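Local coordinates for protein ORF10 (Moritella marina, PDB 6RIW) that probably extends acyl chains by ketoacyl synthesis in polyunsaturated fatty acid production, this piece being its ketosynthase and chain length factor didomain, at residues L170-Y174 with V662-E666; P468-M474 with Q760-D766; V578-M582 with M645-S650; I690-S696 with T837-M843; F770-S774 with D874-A878. All blocks are in the same frame, centred on the assembly; numbering follows the deposited sequence.

Contact 1 of 5, residues L170-Y174 with V662-E666; sequences LVAGY and VSAEE
G173 and E665 meet in a buried contact between the two halves of the didomain: the 170-174 loop of the ketosynthase half, just ahead of helix 174-183, lies against the end of strand 659-663 of the chain length factor half. The backbones come closest at G173 and S663, whose CA atoms are 4.3 Å apart. A beta carbon on G173 would run into the backbone of 663-665, so glycine suits this close approach. Beside it the methyl of A172, small enough for the gap, sits 3.4 Å from S663 OG, a hydroxyl that spends its hydrogen bond on M582 O.

Thiolase-fold enzymes pair through antiparallel strands at the centre of the dimer, and here strands 189-193 and 659-663 build the same junction inside one chain. By sequence pattern E666 probably stands where an active ketosynthase carries its nucleophilic cysteine; E665, the residue before it, turns the chain out of the strand with a positive phi (60°).

The side chain of E665 is bent at chi2 (-53°), which folds the carboxylate back over the loop. Its OE2 receives Y174 N at 2.8 Å, a weak bond because the N-H...O angle is 129°. Water 1 gives the same oxygen a second partner, donating to OE2 at 2.6 Å while accepting from G173 N at 2.9 Å; two neighbouring amides are thus served, one directly and one through water. OE1 faces apolar cover: L170 crosses E665 at about a right angle, with CD2 3.6 Å from that oxygen. Y174 contributes its backbone and CB, and its ring leads away to a hydroxyl bonded to Y82.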
# COMPACT_ATOMS: atom_id res chain seq x y z
N LEU A 170 -2.54 7.99 7.86
CA LEU A 170 -3.30 7.29 6.82
C LEU A 170 -2.41 7.17 5.59
O LEU A 170 -2.56 7.87 4.58
CB LEU A 170 -4.61 8.02 6.52
CG LEU A 170 -5.52 8.33 7.73
CD1 LEU A 170 -6.72 9.14 7.31
CD2 LEU A 170 -5.97 7.03 8.40
N VAL A 171 -1.42 6.29 5.71
CA VAL A 171 -0.29 6.35 4.78
C VAL A 171 -0.63 5.70 3.44
O VAL A 171 -0.32 6.25 2.37
CB VAL A 171 0.94 5.69 5.45
CG1 VAL A 171 1.99 5.36 4.40
CG2 VAL A 171 1.53 6.64 6.52
N ALA A 172 -1.28 4.54 3.45
CA ALA A 172 -1.39 3.75 2.22
C ALA A 172 -2.42 4.33 1.24
O ALA A 172 -2.10 4.62 0.08
CB ALA A 172 -1.70 2.29 2.55
N GLY A 173 -3.67 4.50 1.68
CA GLY A 173 -4.73 4.81 0.74
C GLY A 173 -5.14 6.27 0.67
O GLY A 173 -5.43 6.80 -0.41
N TYR A 174 -5.18 6.95 1.81
CA TYR A 174 -5.63 8.35 1.83
C TYR A 174 -4.92 9.26 0.83
O TYR A 174 -5.57 10.18 0.31
CB TYR A 174 -5.51 8.91 3.25
CG TYR A 174 -6.08 10.31 3.39
CD1 TYR A 174 -7.43 10.55 3.14
CD2 TYR A 174 -5.26 11.38 3.77
CE1 TYR A 174 -7.96 11.85 3.27
CE2 TYR A 174 -5.78 12.67 3.90
CZ TYR A 174 -7.12 12.90 3.64
OH TYR A 174 -7.63 14.18 3.78
N VAL A 662 -4.46 -3.15 -2.32
CA VAL A 662 -5.32 -2.04 -2.72
C VAL A 662 -5.69 -1.31 -1.44
O VAL A 662 -6.12 -1.95 -0.47
CB VAL A 662 -6.59 -2.54 -3.44
CG1 VAL A 662 -7.55 -1.38 -3.69
CG2 VAL A 662 -6.23 -3.21 -4.78
N SER A 663 -5.51 0.00 -1.42
CA SER A 663 -5.76 0.79 -0.22
C SER A 663 -6.69 1.94 -0.56
O SER A 663 -6.38 2.77 -1.43
CB SER A 663 -4.44 1.30 0.38
OG SER A 663 -3.58 0.21 0.70
N ALA A 664 -7.83 2.00 0.12
CA ALA A 664 -8.74 3.12 -0.04
C ALA A 664 -9.48 3.35 1.28
O ALA A 664 -10.69 3.60 1.29
CB ALA A 664 -9.73 2.91 -1.20
N GLU A 665 -8.76 3.21 2.39
CA GLU A 665 -9.28 3.45 3.75
C GLU A 665 -10.45 2.47 3.98
O GLU A 665 -10.36 1.29 3.60
CB GLU A 665 -9.63 4.93 3.92
CG GLU A 665 -8.42 5.87 3.72
CD GLU A 665 -7.23 5.50 4.60
OE1 GLU A 665 -7.46 5.10 5.77
OE2 GLU A 665 -6.07 5.58 4.12
N GLU A 666 -11.55 2.90 4.62
CA GLU A 666 -12.61 1.95 4.91
C GLU A 666 -13.21 1.36 3.64
O GLU A 666 -13.74 0.24 3.67
CB GLU A 666 -13.72 2.61 5.74
CG GLU A 666 -13.30 2.94 7.18
CD GLU A 666 -12.78 4.38 7.33
OE1 GLU A 666 -12.09 4.89 6.41
OE2 GLU A 666 -13.04 5.00 8.39
O HOH W 1 -4.59 3.43 4.22

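Contact 2 of 5, residues P468-M474 with Q760-D766; sequences PLAIIGM and QVYARID
Strand 469-474 and segment 760-766 run antiparallel, with L469 and I765 as a hydrogen-bonded pair: I765 N reaches L469 O at 2.7 Å, and L469 N returns a bond to I765 O. Farther on, I471 N bonds to A763 O and Y762 N to I471 O.

The side chains sort by face. I471 and I765 share one side, both with CG1 anti to the carbonyl carbon, and cross obliquely so that I471 CD1 packs 3.9 Å from I765 CG1; branched chains suit a strand face covered by helices 841-854 and 668-682. On the other side the A470 methyl leaves room for V761 CG2 at 4.1 Å and for the extended R764, whose NE is held by S753. I472 lies side by side with Q760, its CG2 3.9 Å from Q760 CB.

Y762 meets M474 over its ring. A bend at chi3 (-64°) curls M474 over one face, bringing CE within 3.7 Å of the centroid, 15° off the normal, with SD over the same face. I471 O lies at the ring edge, and the hydroxyl reaches D567. A smaller valine in place of Y762 would probably leave the M474 methyl without its aromatic partner and D567 OD2 without the phenol.

The M474 and Y762 pair is a Met-aromatic contact within the antiparallel strands of the chain length factor's thiolase fold.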
# COMPACT_ATOMS: atom_id res chain seq x y z
N PRO A 468 -22.67 -9.45 -13.03
CA PRO A 468 -22.59 -9.67 -11.58
C PRO A 468 -21.47 -10.63 -11.24
O PRO A 468 -21.09 -11.50 -12.03
CB PRO A 468 -23.97 -10.25 -11.22
CG PRO A 468 -24.88 -9.72 -12.28
CD PRO A 468 -24.04 -9.65 -13.54
N LEU A 469 -20.94 -10.47 -10.04
CA LEU A 469 -19.90 -11.35 -9.53
C LEU A 469 -20.54 -12.39 -8.64
O LEU A 469 -21.34 -12.04 -7.77
CB LEU A 469 -18.87 -10.55 -8.73
CG LEU A 469 -17.99 -9.58 -9.52
CD1 LEU A 469 -17.30 -8.65 -8.53
CD2 LEU A 469 -16.96 -10.37 -10.31
N ALA A 470 -20.15 -13.65 -8.80
CA ALA A 470 -20.61 -14.69 -7.89
C ALA A 470 -19.57 -14.92 -6.81
O ALA A 470 -18.40 -15.13 -7.12
CB ALA A 470 -20.88 -15.99 -8.66
N ILE A 471 -19.99 -14.92 -5.55
CA ILE A 471 -19.11 -15.28 -4.44
C ILE A 471 -19.18 -16.79 -4.26
O ILE A 471 -20.24 -17.33 -3.95
CB ILE A 471 -19.52 -14.57 -3.13
CG1 ILE A 471 -19.53 -13.05 -3.31
CG2 ILE A 471 -18.60 -15.01 -1.98
CD1 ILE A 471 -20.21 -12.25 -2.14
N ILE A 472 -18.05 -17.48 -4.48
CA ILE A 472 -18.02 -18.95 -4.47
C ILE A 472 -17.11 -19.52 -3.40
O ILE A 472 -17.06 -20.74 -3.23
CB ILE A 472 -17.62 -19.50 -5.86
CG1 ILE A 472 -16.20 -19.04 -6.23
CG2 ILE A 472 -18.57 -19.00 -6.90
CD1 ILE A 472 -15.68 -19.65 -7.52
N GLY A 473 -16.40 -18.69 -2.65
CA GLY A 473 -15.55 -19.22 -1.61
C GLY A 473 -15.35 -18.12 -0.60
O GLY A 473 -15.27 -16.96 -1.02
N MET A 474 -15.36 -18.44 0.70
CA MET A 474 -15.21 -17.43 1.75
C MET A 474 -14.51 -18.05 2.96
O MET A 474 -14.66 -19.24 3.25
CB MET A 474 -16.56 -16.85 2.22
CG MET A 474 -17.49 -16.30 1.14
SD MET A 474 -18.81 -15.23 1.74
CE MET A 474 -19.78 -16.35 2.74
N GLN A 760 -22.02 -23.72 -6.23
CA GLN A 760 -20.87 -22.99 -5.72
C GLN A 760 -21.23 -21.68 -5.03
O GLN A 760 -20.39 -21.15 -4.30
CB GLN A 760 -19.93 -22.61 -6.87
CG GLN A 760 -19.36 -23.77 -7.64
CD GLN A 760 -18.28 -23.29 -8.56
OE1 GLN A 760 -18.56 -22.84 -9.68
NE2 GLN A 760 -17.04 -23.31 -8.08
N VAL A 761 -22.40 -21.12 -5.29
CA VAL A 761 -22.63 -19.70 -5.10
C VAL A 761 -23.23 -19.43 -3.72
O VAL A 761 -24.28 -19.97 -3.38
CB VAL A 761 -23.55 -19.14 -6.20
CG1 VAL A 761 -23.80 -17.67 -5.96
CG2 VAL A 761 -22.89 -19.37 -7.56
N TYR A 762 -22.53 -18.62 -2.92
CA TYR A 762 -23.14 -18.09 -1.71
C TYR A 762 -24.20 -17.06 -2.06
O TYR A 762 -25.37 -17.19 -1.68
CB TYR A 762 -22.09 -17.48 -0.79
CG TYR A 762 -21.19 -18.45 -0.05
CD1 TYR A 762 -21.58 -19.00 1.16
CD2 TYR A 762 -19.94 -18.80 -0.56
CE1 TYR A 762 -20.76 -19.87 1.87
CE2 TYR A 762 -19.10 -19.66 0.13
CZ TYR A 762 -19.52 -20.19 1.35
OH TYR A 762 -18.69 -21.06 2.01
N ALA A 763 -23.79 -16.01 -2.78
CA ALA A 763 -24.62 -14.88 -3.16
C ALA A 763 -23.92 -14.21 -4.34
O ALA A 763 -22.75 -14.50 -4.62
CB ALA A 763 -24.78 -13.89 -1.99
N ARG A 764 -24.64 -13.36 -5.04
CA ARG A 764 -24.07 -12.59 -6.14
C ARG A 764 -23.91 -11.14 -5.71
O ARG A 764 -24.78 -10.59 -5.03
CB ARG A 764 -24.96 -12.65 -7.38
CG ARG A 764 -24.65 -13.87 -8.20
CD ARG A 764 -25.55 -13.99 -9.42
NE ARG A 764 -25.28 -15.33 -9.93
CZ ARG A 764 -25.96 -16.41 -9.55
NH1 ARG A 764 -25.62 -17.60 -10.04
NH2 ARG A 764 -26.99 -16.29 -8.71
N ILE A 765 -22.81 -10.51 -6.14
CA ILE A 765 -22.69 -9.06 -6.06
C ILE A 765 -23.25 -8.50 -7.37
O ILE A 765 -22.63 -8.58 -8.43
CB ILE A 765 -21.25 -8.60 -5.83
CG1 ILE A 765 -20.66 -9.30 -4.61
CG2 ILE A 765 -21.25 -7.09 -5.62
CD1 ILE A 765 -19.16 -8.96 -4.31
N ASP A 766 -24.45 -7.91 -7.29
CA ASP A 766 -25.10 -7.42 -8.50
C ASP A 766 -24.60 -6.04 -8.91
O ASP A 766 -24.67 -5.69 -10.09
CB ASP A 766 -26.62 -7.38 -8.31
CG ASP A 766 -27.25 -8.76 -8.43
OD1 ASP A 766 -26.67 -9.64 -9.10
OD2 ASP A 766 -28.34 -8.96 -7.85
O HOH W 2 -17.14 -23.59 -4.78

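Contact 3 of 5, residues V578-M582 with M645-S650; sequences VLVAM and MASRIS
V578 and V580, alternate residues on one side of strand 576-581, pack against M645 and A646 of helix 642-653. Over strand 578-581 and helix 645-650 the directions differ by 149° and the axes come within 8.3 Å. V578, which buries more surface here than any other residue, sets both methyls on the helix: CG1 rests on A646 CB at 4.0 Å, while CG2 enters between I649 CG2 and S650 OG, 3.6 Å from the hydroxyl oxygen. V580 CG2 lies 3.7 Å from A646 CB, and an alanine there keeps the helix close to both valines.

This is strand-to-helix packing of the layered thiolase fold. L579 and A581 point away from helix 642-653 and touch helix 668-682, so helices cover the strand on both faces; beta-branched valines suit the extended backbone and present blunt methyl pairs to the helix.

M645 extends the contact along the strand. Its CG sits between the backbone N and carbonyl carbon (chi1 75°), unusual within a helix, and the chain reaches past V580, whose CG1 is 4.0 Å from M645 SD. Beyond it, M645 CE meets M582 CE at 3.9 Å, the two flexible thioethers meeting at a slant.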
# COMPACT_ATOMS: atom_id res chain seq x y z
N VAL A 578 -4.90 -11.89 -7.12
CA VAL A 578 -5.03 -11.78 -5.67
C VAL A 578 -4.99 -10.30 -5.32
O VAL A 578 -3.99 -9.62 -5.59
CB VAL A 578 -3.92 -12.54 -4.93
CG1 VAL A 578 -4.11 -12.46 -3.41
CG2 VAL A 578 -3.89 -14.04 -5.34
N LEU A 579 -6.09 -9.77 -4.77
CA LEU A 579 -6.16 -8.38 -4.35
C LEU A 579 -6.29 -8.36 -2.84
O LEU A 579 -7.16 -9.04 -2.29
CB LEU A 579 -7.37 -7.67 -4.99
CG LEU A 579 -7.53 -7.81 -6.51
CD1 LEU A 579 -8.78 -7.08 -6.92
CD2 LEU A 579 -6.32 -7.24 -7.25
N VAL A 580 -5.42 -7.61 -2.16
CA VAL A 580 -5.49 -7.56 -0.70
C VAL A 580 -5.87 -6.13 -0.30
O VAL A 580 -5.09 -5.20 -0.47
CB VAL A 580 -4.17 -7.98 -0.05
CG1 VAL A 580 -4.27 -7.89 1.47
CG2 VAL A 580 -3.81 -9.42 -0.48
N ALA A 581 -7.06 -5.98 0.27
CA ALA A 581 -7.50 -4.72 0.85
C ALA A 581 -6.83 -4.53 2.21
O ALA A 581 -6.94 -5.39 3.08
CB ALA A 581 -9.02 -4.70 1.00
N MET A 582 -6.12 -3.42 2.38
CA MET A 582 -5.39 -3.23 3.63
C MET A 582 -4.98 -1.77 3.72
O MET A 582 -5.11 -1.01 2.76
CB MET A 582 -4.16 -4.16 3.68
CG MET A 582 -3.25 -4.05 2.44
SD MET A 582 -2.14 -2.59 2.46
CE MET A 582 -0.79 -3.24 3.50
N MET A 645 2.43 -10.10 0.91
CA MET A 645 1.45 -11.07 1.41
C MET A 645 0.55 -11.59 0.29
O MET A 645 0.19 -12.77 0.29
CB MET A 645 0.66 -10.47 2.58
CG MET A 645 -0.40 -9.45 2.27
SD MET A 645 -1.16 -8.93 3.84
CE MET A 645 -0.83 -7.18 3.75
N ALA A 646 0.23 -10.75 -0.71
CA ALA A 646 -0.51 -11.25 -1.87
C ALA A 646 0.36 -12.22 -2.68
O ALA A 646 -0.12 -13.29 -3.10
CB ALA A 646 -0.97 -10.09 -2.76
N SER A 647 1.63 -11.87 -2.88
CA SER A 647 2.58 -12.74 -3.59
C SER A 647 2.73 -14.10 -2.93
O SER A 647 2.96 -15.09 -3.62
CB SER A 647 3.95 -12.08 -3.65
OG SER A 647 3.90 -10.96 -4.51
N ARG A 648 2.66 -14.16 -1.60
CA ARG A 648 2.88 -15.44 -0.93
C ARG A 648 1.78 -16.43 -1.27
O ARG A 648 2.04 -17.65 -1.37
CB ARG A 648 2.96 -15.25 0.58
CG ARG A 648 4.26 -14.63 1.07
CD ARG A 648 4.27 -14.56 2.59
NE ARG A 648 4.97 -13.37 3.07
CZ ARG A 648 6.29 -13.30 3.23
NH1 ARG A 648 7.06 -14.35 2.96
NH2 ARG A 648 6.84 -12.17 3.67
N ILE A 649 0.55 -15.94 -1.45
CA ILE A 649 -0.55 -16.80 -1.88
C ILE A 649 -0.35 -17.22 -3.33
O ILE A 649 -0.48 -18.41 -3.67
CB ILE A 649 -1.90 -16.07 -1.68
CG1 ILE A 649 -2.27 -16.09 -0.20
CG2 ILE A 649 -3.02 -16.70 -2.56
CD1 ILE A 649 -2.46 -17.52 0.36
N SER A 650 -0.00 -16.27 -4.21
CA SER A 650 0.29 -16.62 -5.60
C SER A 650 1.44 -17.60 -5.73
O SER A 650 1.46 -18.43 -6.65
CB SER A 650 0.63 -15.36 -6.42
OG SER A 650 -0.44 -14.43 -6.35

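Contact 4 of 5, residues I690-S696 with T837-M843; sequences IAAVDLS and TFNASGM
A692 and A840 mark the closest backbone approach, CA to CA 5.0 Å, where strand 687-694 passes the turn that leads through a short 3-10 segment at 839-840 into helix 841-854. Alanine on both sides permits this: A692 CB lies 3.9 Å from A840 CB and 3.8 Å from M843 CB, and a larger group would have little room. Two residues back along the strand, at I690, the M843 methyl arrives by bends at chi2 (59°) and chi3 (72°), with CE 3.6 Å from I690 CG2 and also against the carbonyl oxygen. An unbranched, pliable methionine fits such a hooked path.

At the other end D694 holds the turn. Its CG is anti to the backbone N, and OD2 takes the N-H of N839 at 2.9 Å, nearly straight at 161° and on the anti lone pair, away from OD1. The N839 amide lies nearly parallel to the carboxylate, but offset from its plane. Near the same aspartate, D694 CB rests 3.2 Å from T837 O, so a short acid reaches the turn's amide without pushing the chains apart. S696 CB comes to the edge of the F838 ring, while its hydroxyl bonds G742 O.

Inside the turn F838 O accepts both S841 N and S841 OG, the latter at 2.7 Å, tying the first helical turn to the residues before it. F838 stacks on H836, at the end of an N-I-G-H sequence that probably corresponds to the histidine motif of ketosynthases; the contact would thus join the sheet to the loop that in active relatives carries a catalytic histidine.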
# COMPACT_ATOMS: atom_id res chain seq x y z
N ILE A 690 -10.24 -11.88 -3.25
CA ILE A 690 -10.19 -10.59 -2.56
C ILE A 690 -10.02 -10.89 -1.08
O ILE A 690 -10.93 -11.43 -0.45
CB ILE A 690 -11.43 -9.72 -2.80
CG1 ILE A 690 -11.64 -9.52 -4.31
CG2 ILE A 690 -11.23 -8.37 -2.06
CD1 ILE A 690 -12.88 -8.70 -4.65
N ALA A 691 -8.86 -10.57 -0.53
CA ALA A 691 -8.62 -10.76 0.89
C ALA A 691 -8.53 -9.39 1.56
O ALA A 691 -8.34 -8.35 0.91
CB ALA A 691 -7.34 -11.57 1.15
N ALA A 692 -8.72 -9.38 2.86
CA ALA A 692 -8.71 -8.12 3.58
C ALA A 692 -8.16 -8.39 4.96
O ALA A 692 -8.48 -9.41 5.55
CB ALA A 692 -10.11 -7.51 3.69
N VAL A 693 -7.36 -7.47 5.48
CA VAL A 693 -6.83 -7.65 6.83
C VAL A 693 -6.61 -6.29 7.46
O VAL A 693 -6.12 -5.36 6.81
CB VAL A 693 -5.53 -8.48 6.83
CG1 VAL A 693 -4.47 -7.87 5.91
CG2 VAL A 693 -4.98 -8.65 8.25
N ASP A 694 -7.02 -6.17 8.71
CA ASP A 694 -6.64 -5.01 9.52
C ASP A 694 -6.57 -5.50 10.96
O ASP A 694 -7.59 -5.86 11.56
CB ASP A 694 -7.63 -3.85 9.38
CG ASP A 694 -7.03 -2.52 9.83
OD1 ASP A 694 -6.01 -2.56 10.57
OD2 ASP A 694 -7.55 -1.45 9.42
N LEU A 695 -5.37 -5.52 11.50
CA LEU A 695 -5.24 -5.85 12.92
C LEU A 695 -5.43 -4.57 13.73
O LEU A 695 -4.54 -4.04 14.39
CB LEU A 695 -3.92 -6.57 13.18
CG LEU A 695 -3.85 -7.83 12.28
CD1 LEU A 695 -2.64 -8.69 12.60
CD2 LEU A 695 -5.13 -8.68 12.40
N SER A 696 -6.67 -4.06 13.66
CA SER A 696 -7.05 -2.74 14.16
C SER A 696 -7.33 -2.72 15.67
O SER A 696 -7.92 -1.75 16.14
CB SER A 696 -8.26 -2.21 13.39
OG SER A 696 -9.17 -3.25 13.05
N THR A 837 -13.57 -2.94 11.85
CA THR A 837 -12.28 -3.47 11.40
C THR A 837 -11.64 -2.61 10.31
O THR A 837 -10.76 -3.09 9.58
CB THR A 837 -12.43 -4.94 10.97
OG1 THR A 837 -13.35 -5.04 9.85
CG2 THR A 837 -13.00 -5.78 12.13
N PHE A 838 -12.09 -1.35 10.17
CA PHE A 838 -11.45 -0.32 9.37
C PHE A 838 -11.08 -0.77 7.96
O PHE A 838 -11.97 -0.90 7.11
CB PHE A 838 -10.27 0.25 10.19
CG PHE A 838 -10.80 1.09 11.33
CD1 PHE A 838 -11.35 2.35 11.05
CD2 PHE A 838 -10.92 0.56 12.62
CE1 PHE A 838 -11.93 3.11 12.08
CE2 PHE A 838 -11.53 1.32 13.66
CZ PHE A 838 -12.02 2.58 13.37
N ASN A 839 -9.80 -1.01 7.66
CA ASN A 839 -9.50 -1.34 6.25
C ASN A 839 -10.09 -2.67 5.80
O ASN A 839 -10.21 -2.91 4.59
CB ASN A 839 -7.99 -1.31 6.03
CG ASN A 839 -7.43 0.08 6.21
OD1 ASN A 839 -7.90 1.01 5.57
ND2 ASN A 839 -6.44 0.24 7.09
N ALA A 840 -10.46 -3.55 6.72
CA ALA A 840 -11.14 -4.78 6.36
C ALA A 840 -12.66 -4.69 6.52
O ALA A 840 -13.35 -5.71 6.34
CB ALA A 840 -10.58 -5.94 7.21
N SER A 841 -13.21 -3.53 6.89
CA SER A 841 -14.63 -3.48 7.29
C SER A 841 -15.57 -3.84 6.15
O SER A 841 -16.65 -4.39 6.39
CB SER A 841 -15.00 -2.09 7.82
OG SER A 841 -14.65 -1.07 6.90
N GLY A 842 -15.21 -3.52 4.90
CA GLY A 842 -16.07 -3.93 3.79
C GLY A 842 -16.20 -5.43 3.66
O GLY A 842 -17.25 -5.94 3.24
N MET A 843 -15.14 -6.17 4.01
CA MET A 843 -15.21 -7.63 3.92
C MET A 843 -16.14 -8.22 4.98
O MET A 843 -16.92 -9.14 4.69
CB MET A 843 -13.81 -8.24 4.04
CG MET A 843 -13.71 -9.70 3.61
SD MET A 843 -14.22 -9.98 1.91
CE MET A 843 -12.82 -9.23 1.03
O HOH W 3 -4.99 -2.91 7.23

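Contact 5 of 5, residues F770-S774 with D874-A878; sequences FAPGS and DNSCA
A771 and C877 form the hydrogen-bonded pair at the meeting of strands 763-772 and 876-884, antiparallel neighbours in the thiolase fold of the chain length factor half. A771 N bonds C877 O at 2.9 Å, and C877 N bonds A771 O at the same distance. P772 follows opposite S876 at a non-hydrogen-bonded pair, where the missing N-H of proline costs the ladder nothing. G773 N then reaches N875 O at 2.9 Å, approaching from above the carbonyl plane. At its backbone angles (phi 103°) a beta carbon would be jammed against the preceding carbonyl oxygen, so glycine suits the exit from the strand.

F770 lies beside A878, its CE2 3.5 Å from the methyl, small enough to let the ring settle close. The ring also makes a cation-pi contact with R671 and touches Y670 and E674 of helix 668-682. With a serine at F770, the A878 methyl would probably lose its apolar cover and R671 its aromatic partner.

Where the strands part, S774 OG stands 2.9 Å from N875 OD1. Two waters bridge the segments: water 4 lies 2.6 Å from S774 OG and donates to S876 O, while water 5 accepts from S774 N and reaches N875 OD1 weakly. N875 takes a left-handed backbone conformation, which asparagine tolerates well.

Within segment 874-878 the S876 hydroxyl bonds back to D874. The acceptor is D874 OD2, which also receives N667 ND2; S876 OG meets it at 2.7 Å on its anti side, 29° out of the carboxylate plane.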
# COMPACT_ATOMS: atom_id res chain seq x y z
N PHE A 770 -20.17 4.10 -6.61
CA PHE A 770 -19.55 5.10 -5.75
C PHE A 770 -20.07 6.49 -6.10
O PHE A 770 -20.45 6.74 -7.24
CB PHE A 770 -18.03 5.10 -5.91
CG PHE A 770 -17.39 3.81 -5.49
CD1 PHE A 770 -17.34 2.74 -6.38
CD2 PHE A 770 -16.86 3.67 -4.23
CE1 PHE A 770 -16.76 1.54 -5.99
CE2 PHE A 770 -16.26 2.45 -3.85
CZ PHE A 770 -16.23 1.40 -4.74
N ALA A 771 -20.01 7.40 -5.12
CA ALA A 771 -20.28 8.81 -5.35
C ALA A 771 -19.30 9.60 -4.50
O ALA A 771 -18.98 9.18 -3.38
CB ALA A 771 -21.73 9.20 -4.99
N PRO A 772 -18.76 10.71 -5.02
CA PRO A 772 -17.86 11.53 -4.20
C PRO A 772 -18.60 12.12 -3.00
O PRO A 772 -19.78 12.49 -3.10
CB PRO A 772 -17.41 12.65 -5.16
CG PRO A 772 -17.71 12.14 -6.52
CD PRO A 772 -18.90 11.25 -6.38
N GLY A 773 -17.90 12.21 -1.88
CA GLY A 773 -18.45 12.85 -0.69
C GLY A 773 -18.91 11.85 0.36
O GLY A 773 -18.85 10.63 0.19
N SER A 774 -19.37 12.40 1.48
CA SER A 774 -19.71 11.60 2.65
C SER A 774 -21.07 11.94 3.24
O SER A 774 -21.42 11.38 4.29
CB SER A 774 -18.65 11.78 3.75
OG SER A 774 -17.39 11.26 3.36
N ASP A 874 -11.75 8.01 2.95
CA ASP A 874 -11.47 8.31 1.55
C ASP A 874 -12.46 9.32 0.97
O ASP A 874 -12.25 9.79 -0.16
CB ASP A 874 -11.51 7.02 0.73
CG ASP A 874 -12.82 6.25 0.95
OD1 ASP A 874 -13.15 5.90 2.13
OD2 ASP A 874 -13.53 6.01 -0.06
N ASN A 875 -13.50 9.67 1.72
CA ASN A 875 -14.46 10.71 1.31
C ASN A 875 -15.20 10.31 0.03
O ASN A 875 -15.38 11.10 -0.91
CB ASN A 875 -13.78 12.08 1.14
CG ASN A 875 -14.76 13.24 1.31
OD1 ASN A 875 -15.94 13.03 1.60
ND2 ASN A 875 -14.27 14.46 1.16
N SER A 876 -15.63 9.05 -0.02
CA SER A 876 -16.59 8.64 -1.04
C SER A 876 -17.57 7.67 -0.41
O SER A 876 -17.29 7.03 0.62
CB SER A 876 -15.90 8.03 -2.27
OG SER A 876 -15.23 6.84 -1.93
N CYS A 877 -18.75 7.62 -0.98
CA CYS A 877 -19.77 6.68 -0.55
C CYS A 877 -19.78 5.51 -1.51
O CYS A 877 -19.81 5.71 -2.73
CB CYS A 877 -21.14 7.35 -0.50
SG CYS A 877 -22.40 6.13 -0.09
N ALA A 878 -19.72 4.30 -0.98
CA ALA A 878 -19.89 3.08 -1.74
C ALA A 878 -21.26 2.50 -1.43
O ALA A 878 -21.72 2.56 -0.28
CB ALA A 878 -18.79 2.05 -1.42
O HOH W 4 -17.17 8.72 3.13
O HOH W 5 -18.42 15.19 2.22

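In the fold
Contact 1 opens first, in the ketosynthase half, and closes only after 488 residues on strand 659-663, tying the two halves together. Contact 2 opens at the start of the chain length factor half and closes at 760-766, so contacts 1 and 2 cross; contact 3 opens and closes within both loops. Contact 4 begins after contact 1 has closed, crosses contact 2, and brings helix 841-854 back to the sheet. Contact 5 continues strand 763-772 from contact 2 and crosses contact 4, closing last. Strand 576-581 of contact 3 runs between those of contacts 1 and 4, hydrogen-bonded to each, while contact 5 touches contact 1 at D874.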